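Local structure of ginlfy protein (Ginkgo biloba, 4UDE) at residues Ser9-Glu12 and Glu13-His17; Tyr22-Leu25 and Thr26-Glu30; Thr42-Glu45 and Leu46-Val49. The protein is probably a DNA-binding transcription factor of the FLO/LFY family, here represented by its SAM oligomerisation domain. One frame throughout, in Å; residues are numbered along the deposited sequence.

How the contacts relate
Each contact is an i to i+4 turn, and the three follow one another along the chain on three different helices of one SAM domain: contact 1 on helix 2-15, contact 2 on helix 22-30 and contact 3 on helix 43-55. Contacts 1 and 2, with centres about 11 Å apart, touch directly. Phe15 CD2 lies 3.4 Å from Leu25 CD2, and Leu11 CD1 reaches Met28 CB at 3.8 Å, which makes their shared face part of the apolar core. Contact 3 stands apart, its centre about 19 Å from that of contact 1 and about 17 Å from that of contact 2. It lies across the chain's centre from contact 1; helix 63-83 packs against both Phe15 and Leu46.

Contact 1. Residues Ser9-Glu12 and Glu13-His17; sequences SSLE and ELFRH
Leu11 and Phe15 meet one turn apart near the end of helix 2-15, and this pair carries the apolar part of the contact. Leu11 CB is 4.3 Å from Phe15 CD2, the nearest approach of the two side chains. With CG of Phe15 anti to its own carbonyl carbon (chi1 -66°), the ring leans back along the helix, and CD2 comes to 3.3 Å from Leu11 O in an oblique approach. Leu14 adds a methyl: its CD2 sits 3.7 Å above one face of the Phe15 ring, displaced toward the rim.

The backbone bonds are those of a regular alpha-helical turn. Glu13 N and Leu14 N donate to Ser9 O and Ser10 O. Phe15 N donates to Leu11 O at 2.9 Å, with an N-H...O angle of 160°. Arg16 is the first residue to leave helical phi/psi, which places the contact at the helix's C-terminal end.

Charge gathers on the outer side. Arg16 NH2 forms a salt bridge with Glu13 OE2 at 2.6 Å, and NE adds a weak bond to the same oxygen. The Glu13 carboxylate lies at the guanidinium edge, whereas Glu12 O lies over one guanidinium face. Arg16 reaches back through a bend at chi3 (-61°). Glu12 OE1 remains 4.3 Å from Arg16 NH2, beyond salt-bridge range, yet its charge probably adds to the negative field around the guanidinium.

The apolar side joins helix 2-15 to three other helices of the SAM domain: Leu11 packs on Val29 of helix 22-30, Leu11 and Leu14 both touch Val35 and Leu38 of helix 35-39, and Phe15 rests on Ile69 and Ala72 of helix 63-83.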
loop_
_atom_site.group_PDB
_atom_site.type_symbol
_atom_site.label_atom_id
_atom_site.label_comp_id
_atom_site.label_asym_id
_atom_site.label_seq_id
_atom_site.Cartn_x
_atom_site.Cartn_y
_atom_site.Cartn_z
ATOM N N SER A 9 -6.664 -9.119 2.261
ATOM C CA SER A 9 -7.237 -9.373 0.942
ATOM C C SER A 9 -7.376 -8.054 0.191
ATOM O O SER A 9 -7.002 -7.989 -0.968
ATOM C CB SER A 9 -8.598 -10.053 1.051
ATOM O OG SER A 9 -8.458 -11.433 1.328
ATOM N N SER A 10 -7.895 -7.009 0.861
ATOM C CA SER A 10 -8.047 -5.663 0.293
ATOM C C SER A 10 -6.720 -5.139 -0.228
ATOM O O SER A 10 -6.678 -4.683 -1.357
ATOM C CB SER A 10 -8.599 -4.691 1.328
ATOM O OG SER A 10 -9.958 -4.987 1.562
ATOM N N LEU A 11 -5.648 -5.229 0.575
ATOM C CA LEU A 11 -4.330 -4.751 0.163
ATOM C C LEU A 11 -3.723 -5.602 -0.958
ATOM O O LEU A 11 -3.105 -5.040 -1.871
ATOM C CB LEU A 11 -3.362 -4.579 1.358
ATOM C CG LEU A 11 -3.750 -3.552 2.469
ATOM C CD1 LEU A 11 -2.575 -3.325 3.414
ATOM C CD2 LEU A 11 -4.149 -2.206 1.904
ATOM N N GLU A 12 -3.922 -6.949 -0.909
ATOM C CA GLU A 12 -3.453 -7.881 -1.948
ATOM C C GLU A 12 -4.037 -7.455 -3.277
ATOM O O GLU A 12 -3.308 -7.402 -4.260
ATOM C CB GLU A 12 -3.898 -9.323 -1.657
ATOM C CG GLU A 12 -2.964 -10.103 -0.754
ATOM C CD GLU A 12 -3.448 -11.476 -0.313
ATOM O OE1 GLU A 12 -4.528 -11.922 -0.766
ATOM O OE2 GLU A 12 -2.746 -12.103 0.511
ATOM N N GLU A 13 -5.355 -7.139 -3.300
ATOM C CA GLU A 13 -6.054 -6.674 -4.494
ATOM C C GLU A 13 -5.509 -5.354 -5.011
ATOM O O GLU A 13 -5.367 -5.205 -6.221
ATOM C CB GLU A 13 -7.568 -6.571 -4.247
ATOM C CG GLU A 13 -8.253 -7.926 -4.204
ATOM C CD GLU A 13 -8.025 -8.788 -5.431
ATOM O OE1 GLU A 13 -8.382 -8.350 -6.551
ATOM O OE2 GLU A 13 -7.457 -9.893 -5.269
ATOM N N LEU A 14 -5.230 -4.391 -4.115
ATOM C CA LEU A 14 -4.678 -3.098 -4.522
ATOM C C LEU A 14 -3.263 -3.223 -5.139
ATOM O O LEU A 14 -2.961 -2.608 -6.165
ATOM C CB LEU A 14 -4.633 -2.118 -3.324
ATOM C CG LEU A 14 -3.966 -0.726 -3.560
ATOM C CD1 LEU A 14 -4.758 0.124 -4.541
ATOM C CD2 LEU A 14 -3.785 0.011 -2.268
ATOM N N PHE A 15 -2.409 -3.997 -4.477
ATOM C CA PHE A 15 -1.001 -4.131 -4.822
ATOM C C PHE A 15 -0.637 -5.240 -5.817
ATOM O O PHE A 15 0.536 -5.344 -6.192
ATOM C CB PHE A 15 -0.176 -4.186 -3.535
ATOM C CG PHE A 15 -0.207 -2.886 -2.756
ATOM C CD1 PHE A 15 0.261 -1.705 -3.321
ATOM C CD2 PHE A 15 -0.643 -2.858 -1.439
ATOM C CE1 PHE A 15 0.225 -0.504 -2.605
ATOM C CE2 PHE A 15 -0.659 -1.663 -0.712
ATOM C CZ PHE A 15 -0.218 -0.496 -1.295
ATOM N N ARG A 16 -1.639 -6.039 -6.263
ATOM C CA ARG A 16 -1.444 -7.133 -7.223
ATOM C C ARG A 16 -0.923 -6.563 -8.552
ATOM O O ARG A 16 -1.505 -5.618 -9.079
ATOM C CB ARG A 16 -2.759 -7.924 -7.436
ATOM C CG ARG A 16 -2.534 -9.356 -7.946
ATOM C CD ARG A 16 -3.840 -10.113 -8.215
ATOM N NE ARG A 16 -4.661 -10.265 -7.006
ATOM C CZ ARG A 16 -4.460 -11.179 -6.059
ATOM N NH1 ARG A 16 -3.468 -12.053 -6.168
ATOM N NH2 ARG A 16 -5.243 -11.220 -4.991
ATOM N N HIS A 17 0.164 -7.124 -9.080
ATOM C CA HIS A 17 0.822 -6.678 -10.339
ATOM C C HIS A 17 1.747 -5.476 -10.093
ATOM O O HIS A 17 2.286 -4.921 -11.047
ATOM C CB HIS A 17 -0.156 -6.372 -11.515
ATOM C CG HIS A 17 -1.260 -7.368 -11.726
ATOM N ND1 HIS A 17 -0.994 -8.711 -11.997
ATOM C CD2 HIS A 17 -2.603 -7.176 -11.729
ATOM C CE1 HIS A 17 -2.180 -9.286 -12.130
ATOM N NE2 HIS A 17 -3.179 -8.403 -11.978
#

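Contact 2. Residues Tyr22-Leu25 and Thr26-Glu30; sequences YMTL and TKMVE
Thr26 folds back on Tyr22, the residue one turn earlier in helix 22-30 of the SAM domain, and its side chain can be traced outward. CB lies 3.4 Å from Tyr22 O. Beyond it, OG1 is anti to the carbonyl carbon of Thr26 (chi1 -83°), which directs the hydroxyl back along the helix. There it donates a weak hydrogen bond to Tyr22 O at 3.3 Å and stands 3.8 Å above one face of the Tyr22 ring, offset toward the rim, with CE2 its nearest ring atom. Tyr22 O also accepts from Thr26 N at 2.9 Å, with an N-H...O angle of 161°.

In the following turn Lys27 N and Met28 N donate to Met23 O and Thr24 O. Lys27 bends at chi2 and chi3 and carries NZ to Glu30 OE2, a salt bridge of 2.8 Å. Leu25 turns to helix 2-15, packing on Leu8.

One carbonyl thus serves two donors of the same threonine: the hydroxyl finds a weak partner within its own helix, while the main grip on Tyr22 O is the N-H bond. The Lys27-Glu30 salt bridge pairs opposite charges three residues apart, with Lys27 also lying against Tyr57 and Val59.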
loop_
_atom_site.group_PDB
_atom_site.type_symbol
_atom_site.label_atom_id
_atom_site.label_comp_id
_atom_site.label_asym_id
_atom_site.label_seq_id
_atom_site.Cartn_x
_atom_site.Cartn_y
_atom_site.Cartn_z
ATOM N N TYR A 22 4.409 -10.369 0.166
ATOM C CA TYR A 22 3.523 -10.845 1.212
ATOM C C TYR A 22 3.795 -10.250 2.590
ATOM O O TYR A 22 2.863 -9.780 3.235
ATOM C CB TYR A 22 3.512 -12.388 1.258
ATOM C CG TYR A 22 2.486 -12.931 2.229
ATOM C CD1 TYR A 22 1.124 -12.798 1.979
ATOM C CD2 TYR A 22 2.875 -13.528 3.425
ATOM C CE1 TYR A 22 0.171 -13.272 2.882
ATOM C CE2 TYR A 22 1.931 -14.015 4.330
ATOM C CZ TYR A 22 0.578 -13.884 4.054
ATOM O OH TYR A 22 -0.377 -14.357 4.932
ATOM N N MET A 23 5.059 -10.271 3.029
ATOM C CA MET A 23 5.501 -9.736 4.313
ATOM C C MET A 23 5.407 -8.206 4.408
ATOM O O MET A 23 5.312 -7.679 5.512
ATOM C CB MET A 23 6.921 -10.210 4.626
ATOM C CG MET A 23 6.961 -11.598 5.221
ATOM S SD MET A 23 8.633 -11.979 5.805
ATOM C CE MET A 23 8.452 -11.536 7.589
ATOM N N THR A 24 5.479 -7.489 3.259
ATOM C CA THR A 24 5.288 -6.036 3.240
ATOM C C THR A 24 3.782 -5.792 3.488
ATOM O O THR A 24 3.446 -4.985 4.344
ATOM C CB THR A 24 5.778 -5.436 1.918
ATOM O OG1 THR A 24 7.173 -5.754 1.729
ATOM C CG2 THR A 24 5.552 -3.934 1.850
ATOM N N LEU A 25 2.899 -6.552 2.808
ATOM C CA LEU A 25 1.435 -6.459 2.955
ATOM C C LEU A 25 1.003 -6.744 4.378
ATOM O O LEU A 25 0.202 -5.995 4.944
ATOM C CB LEU A 25 0.689 -7.392 1.965
ATOM C CG LEU A 25 0.905 -7.083 0.484
ATOM C CD1 LEU A 25 0.307 -8.160 -0.408
ATOM C CD2 LEU A 25 0.357 -5.710 0.125
ATOM N N THR A 26 1.559 -7.824 4.953
ATOM C CA THR A 26 1.341 -8.287 6.323
ATOM C C THR A 26 1.689 -7.161 7.306
ATOM O O THR A 26 0.909 -6.896 8.214
ATOM C CB THR A 26 2.146 -9.593 6.547
ATOM O OG1 THR A 26 1.370 -10.683 6.053
ATOM C CG2 THR A 26 2.470 -9.847 7.983
ATOM N N LYS A 27 2.839 -6.508 7.117
ATOM C CA LYS A 27 3.231 -5.429 7.995
ATOM C C LYS A 27 2.299 -4.211 7.871
ATOM O O LYS A 27 1.938 -3.632 8.888
ATOM C CB LYS A 27 4.711 -5.049 7.793
ATOM C CG LYS A 27 5.251 -4.085 8.863
ATOM C CD LYS A 27 5.098 -4.539 10.317
ATOM C CE LYS A 27 5.997 -5.695 10.684
ATOM N NZ LYS A 27 5.771 -6.129 12.088
ATOM N N MET A 28 1.888 -3.853 6.652
ATOM C CA MET A 28 0.961 -2.729 6.414
ATOM C C MET A 28 -0.408 -2.949 7.098
ATOM O O MET A 28 -0.928 -2.025 7.707
ATOM C CB MET A 28 0.813 -2.454 4.914
ATOM C CG MET A 28 2.087 -1.931 4.278
ATOM S SD MET A 28 1.917 -1.667 2.493
ATOM C CE MET A 28 0.893 -0.192 2.506
ATOM N N VAL A 29 -0.936 -4.188 7.072
ATOM C CA VAL A 29 -2.197 -4.562 7.744
ATOM C C VAL A 29 -2.040 -4.372 9.264
ATOM O O VAL A 29 -2.899 -3.768 9.903
ATOM C CB VAL A 29 -2.603 -6.025 7.407
ATOM C CG1 VAL A 29 -3.777 -6.505 8.273
ATOM C CG2 VAL A 29 -2.942 -6.160 5.930
ATOM N N GLU A 30 -0.913 -4.864 9.814
ATOM C CA GLU A 30 -0.557 -4.798 11.223
ATOM C C GLU A 30 -0.436 -3.326 11.679
ATOM O O GLU A 30 -0.827 -2.989 12.806
ATOM C CB GLU A 30 0.732 -5.590 11.421
ATOM C CG GLU A 30 1.270 -5.683 12.832
ATOM C CD GLU A 30 2.631 -6.356 12.885
ATOM O OE1 GLU A 30 2.871 -7.310 12.102
ATOM O OE2 GLU A 30 3.470 -5.910 13.702
#

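Contact 3. Residues Thr42-Glu45 and Leu46-Val49; sequences TEQE and LDDV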
loop_
_atom_site.group_PDB
_atom_site.type_symbol
_atom_site.label_atom_id
_atom_site.label_comp_id
_atom_site.label_asym_id
_atom_site.label_seq_id
_atom_site.Cartn_x
_atom_site.Cartn_y
_atom_site.Cartn_z
ATOM N N THR A 42 -1.103 11.927 0.438
ATOM C CA THR A 42 -0.334 12.605 -0.605
ATOM C C THR A 42 0.875 11.733 -0.987
ATOM O O THR A 42 1.223 10.796 -0.255
ATOM C CB THR A 42 0.132 13.996 -0.129
ATOM O OG1 THR A 42 1.016 13.828 0.970
ATOM C CG2 THR A 42 -1.033 14.944 0.242
ATOM N N GLU A 43 1.536 12.073 -2.107
ATOM C CA GLU A 43 2.774 11.407 -2.555
ATOM C C GLU A 43 3.851 11.479 -1.478
ATOM O O GLU A 43 4.565 10.495 -1.258
ATOM C CB GLU A 43 3.307 12.082 -3.826
ATOM C CG GLU A 43 2.421 11.821 -5.032
ATOM C CD GLU A 43 2.901 10.711 -5.940
ATOM O OE1 GLU A 43 4.121 10.428 -5.939
ATOM O OE2 GLU A 43 2.070 10.186 -6.715
ATOM N N GLN A 44 3.949 12.644 -0.790
ATOM C CA GLN A 44 4.912 12.855 0.301
ATOM C C GLN A 44 4.595 11.955 1.511
ATOM O O GLN A 44 5.519 11.411 2.106
ATOM C CB GLN A 44 4.988 14.343 0.711
ATOM C CG GLN A 44 6.079 14.676 1.768
ATOM C CD GLN A 44 7.472 14.207 1.376
ATOM O OE1 GLN A 44 7.998 14.554 0.307
ATOM N NE2 GLN A 44 8.092 13.383 2.227
ATOM N N GLU A 45 3.299 11.775 1.849
ATOM C CA GLU A 45 2.874 10.919 2.974
ATOM C C GLU A 45 3.168 9.455 2.665
ATOM O O GLU A 45 3.597 8.716 3.546
ATOM C CB GLU A 45 1.396 11.151 3.329
ATOM C CG GLU A 45 1.155 12.544 3.909
ATOM C CD GLU A 45 -0.299 12.964 4.048
ATOM O OE1 GLU A 45 -1.164 12.347 3.395
ATOM O OE2 GLU A 45 -0.577 13.922 4.801
ATOM N N LEU A 46 3.001 9.057 1.398
ATOM C CA LEU A 46 3.341 7.699 0.954
ATOM C C LEU A 46 4.868 7.485 1.047
ATOM O O LEU A 46 5.286 6.423 1.515
ATOM C CB LEU A 46 2.807 7.414 -0.445
ATOM C CG LEU A 46 1.272 7.434 -0.566
ATOM C CD1 LEU A 46 0.827 7.686 -2.010
ATOM C CD2 LEU A 46 0.629 6.149 0.016
ATOM N N ASP A 47 5.695 8.529 0.715
ATOM C CA ASP A 47 7.162 8.454 0.861
ATOM C C ASP A 47 7.559 8.237 2.324
ATOM O O ASP A 47 8.439 7.428 2.610
ATOM C CB ASP A 47 7.859 9.715 0.310
ATOM C CG ASP A 47 7.792 9.852 -1.201
ATOM O OD1 ASP A 47 7.793 8.810 -1.890
ATOM O OD2 ASP A 47 7.763 11.007 -1.694
ATOM N N ASP A 48 6.897 8.979 3.244
ATOM C CA ASP A 48 7.109 8.902 4.684
ATOM C C ASP A 48 6.797 7.502 5.232
ATOM O O ASP A 48 7.542 6.992 6.076
ATOM C CB ASP A 48 6.257 9.967 5.404
ATOM C CG ASP A 48 6.566 11.436 5.087
ATOM O OD1 ASP A 48 7.672 11.725 4.569
ATOM O OD2 ASP A 48 5.696 12.286 5.334
ATOM N N VAL A 49 5.685 6.895 4.781
ATOM C CA VAL A 49 5.309 5.550 5.221
ATOM C C VAL A 49 6.321 4.514 4.681
ATOM O O VAL A 49 6.675 3.584 5.387
ATOM C CB VAL A 49 3.835 5.238 4.845
ATOM C CG1 VAL A 49 3.497 3.764 5.046
ATOM C CG2 VAL A 49 2.898 6.107 5.667
#
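A capping box opens helix 43-55, with Thr42 as N-cap and Glu45 as its reciprocal partner. Glu45 N donates to Thr42 OG1 at 3.2 Å, and Thr42 N donates to Glu45 OE1 at 3.0 Å with an N-H...O angle of 164°. The two bonds satisfy the backbone NH of Glu45 in the first turn and tie its carboxylate to the cap. Across the contact, Leu46 N donates to Thr42 O, while Leu46 CG lies 3.4 Å from that oxygen and the side chain packs on Val73 of helix 63-83.

Further round, Gln44 and Asp48 join side chain to side chain. The Gln44 chain starts with CG anti to the backbone N (chi1 -175°) and bends at chi2 (54°), which carries the amide toward the next turn. Asp48 OD1 also forms a salt bridge with Arg51, so this oxygen serves both an amide and a guanidinium. With an alanine in place of Asp48, the Gln44 amide would probably lose its hydrogen-bond mate and be freer to turn, and Arg51 would be left without this carboxylate. Neighbouring acids turn to helix 63-83, where Glu43 pairs with Arg74 and Asp47 with Lys70. In the Gln44-Asp48 bond itself, Gln44 NE2 stands 2.9 Å from Asp48 OD1; the oxygen lies near the amide plane, but NE2 approaches from above the carboxylate plane.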